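Long-range contact in lipoate-protein ligase, putative (Streptococcus pneumoniae, PDB 1VQZ), which is a putative lipoate-protein ligase, built from a lipoyl protein ligase A/B-type catalytic domain and a bacterial lipoate protein ligase C-terminal region: residues A[100-105]-A[148-153]. Residues are numbered along the deposited sequence; the frame is centred on the assembly and turned at random.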
ATOM      1  N   SER A 100     -10.003  10.814   4.147  1.00 29.34           N
ATOM      2  CA  SER A 100     -10.762  12.067   3.892  1.00 29.87           C
ATOM      3  C   SER A 100     -11.773  11.882   2.787  1.00 29.37           C
ATOM      4  O   SER A 100     -11.497  11.236   1.780  1.00 31.97           O
ATOM      5  CB  SER A 100      -9.835  13.208   3.496  1.00 32.97           C
ATOM      6  OG  SER A 100      -9.186  12.836   2.291  1.00 37.21           O
ATOM      7  N   LYS A 101     -12.959  12.396   3.026  1.00 27.46           N
ATOM      8  CA  LYS A 101     -13.943  12.626   2.010  1.00 32.36           C
ATOM      9  C   LYS A 101     -13.354  13.547   0.956  1.00 32.15           C
ATOM     10  O   LYS A 101     -12.725  14.572   1.261  1.00 30.92           O
ATOM     11  CB  LYS A 101     -15.167  13.296   2.636  1.00 29.68           C
ATOM     12  CG  LYS A 101     -16.296  13.638   1.656  1.00 35.33           C
ATOM     13  CD  LYS A 101     -17.483  14.292   2.387  1.00 38.03           C
ATOM     14  CE  LYS A 101     -18.654  14.527   1.423  1.00 42.15           C
ATOM     15  NZ  LYS A 101     -19.956  14.837   2.106  1.00 45.13           N
ATOM     16  N   GLU A 102     -13.571  13.168  -0.290  1.00 33.16           N
ATOM     17  CA  GLU A 102     -13.137  13.930  -1.435  1.00 34.15           C
ATOM     18  C   GLU A 102     -13.949  15.219  -1.452  1.00 33.61           C
ATOM     19  O   GLU A 102     -15.157  15.195  -1.585  1.00 32.39           O
ATOM     20  CB  GLU A 102     -13.370  13.105  -2.707  1.00 32.08           C
ATOM     21  CG  GLU A 102     -12.964  13.760  -4.003  1.00 37.06           C
ATOM     22  CD  GLU A 102     -13.146  12.829  -5.201  1.00 36.21           C
ATOM     23  OE1 GLU A 102     -13.854  11.812  -5.058  1.00 45.09           O
ATOM     24  OE2 GLU A 102     -12.582  13.104  -6.282  1.00 44.07           O
ATOM     25  N   ASP A 103     -13.257  16.327  -1.268  1.00 38.10           N
ATOM     26  CA  ASP A 103     -13.846  17.660  -1.201  1.00 39.70           C
ATOM     27  C   ASP A 103     -12.751  18.632  -1.634  1.00 40.86           C
ATOM     28  O   ASP A 103     -11.660  18.696  -1.014  1.00 39.31           O
ATOM     29  CB  ASP A 103     -14.318  17.954   0.225  1.00 41.19           C
ATOM     30  CG  ASP A 103     -14.874  19.363   0.396  1.00 46.78           C
ATOM     31  OD1 ASP A 103     -14.883  20.168  -0.568  1.00 48.65           O
ATOM     32  OD2 ASP A 103     -15.299  19.672   1.527  1.00 53.77           O
ATOM     33  N   GLU A 104     -13.043  19.357  -2.714  1.00 43.11           N
ATOM     34  CA  GLU A 104     -12.127  20.368  -3.271  1.00 45.33           C
ATOM     35  C   GLU A 104     -11.786  21.493  -2.269  1.00 46.30           C
ATOM     36  O   GLU A 104     -10.668  22.030  -2.282  1.00 45.97           O
ATOM     37  CB  GLU A 104     -12.696  20.981  -4.572  1.00 43.97           C
ATOM     38  CG  GLU A 104     -14.067  21.707  -4.452  1.00 43.30           C
ATOM     39  CD  GLU A 104     -15.282  20.792  -4.731  1.00 49.14           C
ATOM     40  OE1 GLU A 104     -15.165  19.535  -4.594  1.00 46.67           O
ATOM     41  OE2 GLU A 104     -16.356  21.343  -5.077  1.00 52.98           O
ATOM     42  N   ASN A 105     -12.752  21.833  -1.411  1.00 46.68           N
ATOM     43  CA  ASN A 105     -12.571  22.885  -0.423  1.00 47.67           C
ATOM     44  C   ASN A 105     -11.979  22.418   0.919  1.00 48.41           C
ATOM     45  O   ASN A 105     -11.902  23.212   1.857  1.00 49.88           O
ATOM     46  CB  ASN A 105     -13.899  23.625  -0.190  1.00 51.37           C
ATOM     47  N   GLN A 148      -1.437   6.001  -1.669  1.00 35.59           N
ATOM     48  CA  GLN A 148      -2.793   6.473  -1.768  1.00 35.20           C
ATOM     49  C   GLN A 148      -3.701   5.357  -2.320  1.00 31.28           C
ATOM     50  O   GLN A 148      -3.308   4.580  -3.219  1.00 29.12           O
ATOM     51  CB  GLN A 148      -2.787   7.708  -2.663  1.00 33.11           C
ATOM     52  CG  GLN A 148      -4.124   8.422  -2.765  1.00 43.22           C
ATOM     53  CD  GLN A 148      -4.073   9.701  -3.623  1.00 44.51           C
ATOM     54  OE1 GLN A 148      -3.036  10.385  -3.710  1.00 53.04           O
ATOM     55  NE2 GLN A 148      -5.197  10.015  -4.264  1.00 47.40           N
ATOM     56  N   ALA A 149      -4.904   5.280  -1.767  1.00 31.36           N
ATOM     57  CA  ALA A 149      -5.993   4.461  -2.305  1.00 31.50           C
ATOM     58  C   ALA A 149      -7.232   5.335  -2.452  1.00 30.96           C
ATOM     59  O   ALA A 149      -7.436   6.250  -1.691  1.00 29.86           O
ATOM     60  CB  ALA A 149      -6.297   3.253  -1.398  1.00 32.69           C
ATOM     61  N   TYR A 150      -8.057   5.032  -3.439  1.00 30.76           N
ATOM     62  CA  TYR A 150      -9.226   5.842  -3.728  1.00 33.09           C
ATOM     63  C   TYR A 150     -10.377   4.942  -4.002  1.00 34.96           C
ATOM     64  O   TYR A 150     -10.301   4.087  -4.881  1.00 34.56           O
ATOM     65  CB  TYR A 150      -8.995   6.716  -4.947  1.00 33.60           C
ATOM     66  CG  TYR A 150     -10.208   7.479  -5.370  1.00 30.75           C
ATOM     67  CD1 TYR A 150     -10.565   8.636  -4.718  1.00 28.94           C
ATOM     68  CD2 TYR A 150     -11.029   7.022  -6.404  1.00 29.94           C
ATOM     69  CE1 TYR A 150     -11.685   9.370  -5.086  1.00 33.74           C
ATOM     70  CE2 TYR A 150     -12.175   7.766  -6.796  1.00 44.38           C
ATOM     71  CZ  TYR A 150     -12.486   8.947  -6.110  1.00 35.82           C
ATOM     72  OH  TYR A 150     -13.577   9.716  -6.443  1.00 34.73           O
ATOM     73  N   ILE A 151     -11.426   5.097  -3.209  1.00 37.52           N
ATOM     74  CA  ILE A 151     -12.733   4.577  -3.553  1.00 45.32           C
ATOM     75  C   ILE A 151     -13.607   5.786  -3.925  1.00 47.90           C
ATOM     76  O   ILE A 151     -13.131   6.945  -3.868  1.00 47.51           O
ATOM     77  CB  ILE A 151     -13.373   3.842  -2.386  1.00 46.45           C
ATOM     78  CG1 ILE A 151     -13.793   4.858  -1.295  1.00 49.27           C
ATOM     79  CG2 ILE A 151     -12.446   2.711  -1.934  1.00 51.30           C
ATOM     80  CD1 ILE A 151     -14.198   4.218   0.111  1.00 49.12           C
ATOM     81  N   ASN A 152     -14.874   5.549  -4.277  1.00 48.69           N
ATOM     82  CA  ASN A 152     -15.727   6.682  -4.719  1.00 46.94           C
ATOM     83  C   ASN A 152     -15.913   7.631  -3.543  1.00 41.44           C
ATOM     84  O   ASN A 152     -16.255   7.245  -2.420  1.00 39.14           O
ATOM     85  CB  ASN A 152     -17.072   6.276  -5.370  1.00 48.48           C
ATOM     86  N   GLY A 153     -15.550   8.867  -3.817  1.00 39.22           N
ATOM     87  CA  GLY A 153     -15.756   9.971  -2.920  1.00 36.38           C
ATOM     88  C   GLY A 153     -14.886   9.950  -1.685  1.00 30.05           C
ATOM     89  O   GLY A 153     -15.106  10.768  -0.835  1.00 32.05           O
TER
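The phenol oxygen of Tyr150 donates a short hydrogen bond to the carboxylate of Glu102, with OH 2.5 Å from OE1. OE1 lies at the ring edge, near the plane of the phenol, and is met on its syn side. With CG anti to the backbone N (chi1 -180°) and an extended chain beyond it, Glu102 reaches out to the tyrosine, and its carboxylate plane stands almost perpendicular to the ring, at 89°. Tyr150 OH also accepts a weak bond from Gly153 N, 3.4 Å away, which ties the ring to the turn that follows its own strand. A backbone bond joins the segments directly: Glu102 N lies 2.9 Å from Gly153 O. Lys101 CA adds a CH-O contact to that carbonyl, and Glu102 CB lies 3.5 Å from Gly153 O. Asn152 and Gly153 link strands 141-151 and 154-162 with type II turn angles, Gly153 (phi 70°) second. The Glu102-Gly153 bond carries the antiparallel pairing of 93-101 with 154-162 one step beyond Ser100 and Ile155, while Tyr150 reaches from 141-151 past the start of 154-162. Arg325 makes a cation-pi contact with Tyr150, and helix 23-36 packs through Phe34 on its sequence neighbours Ala149 and Ile151.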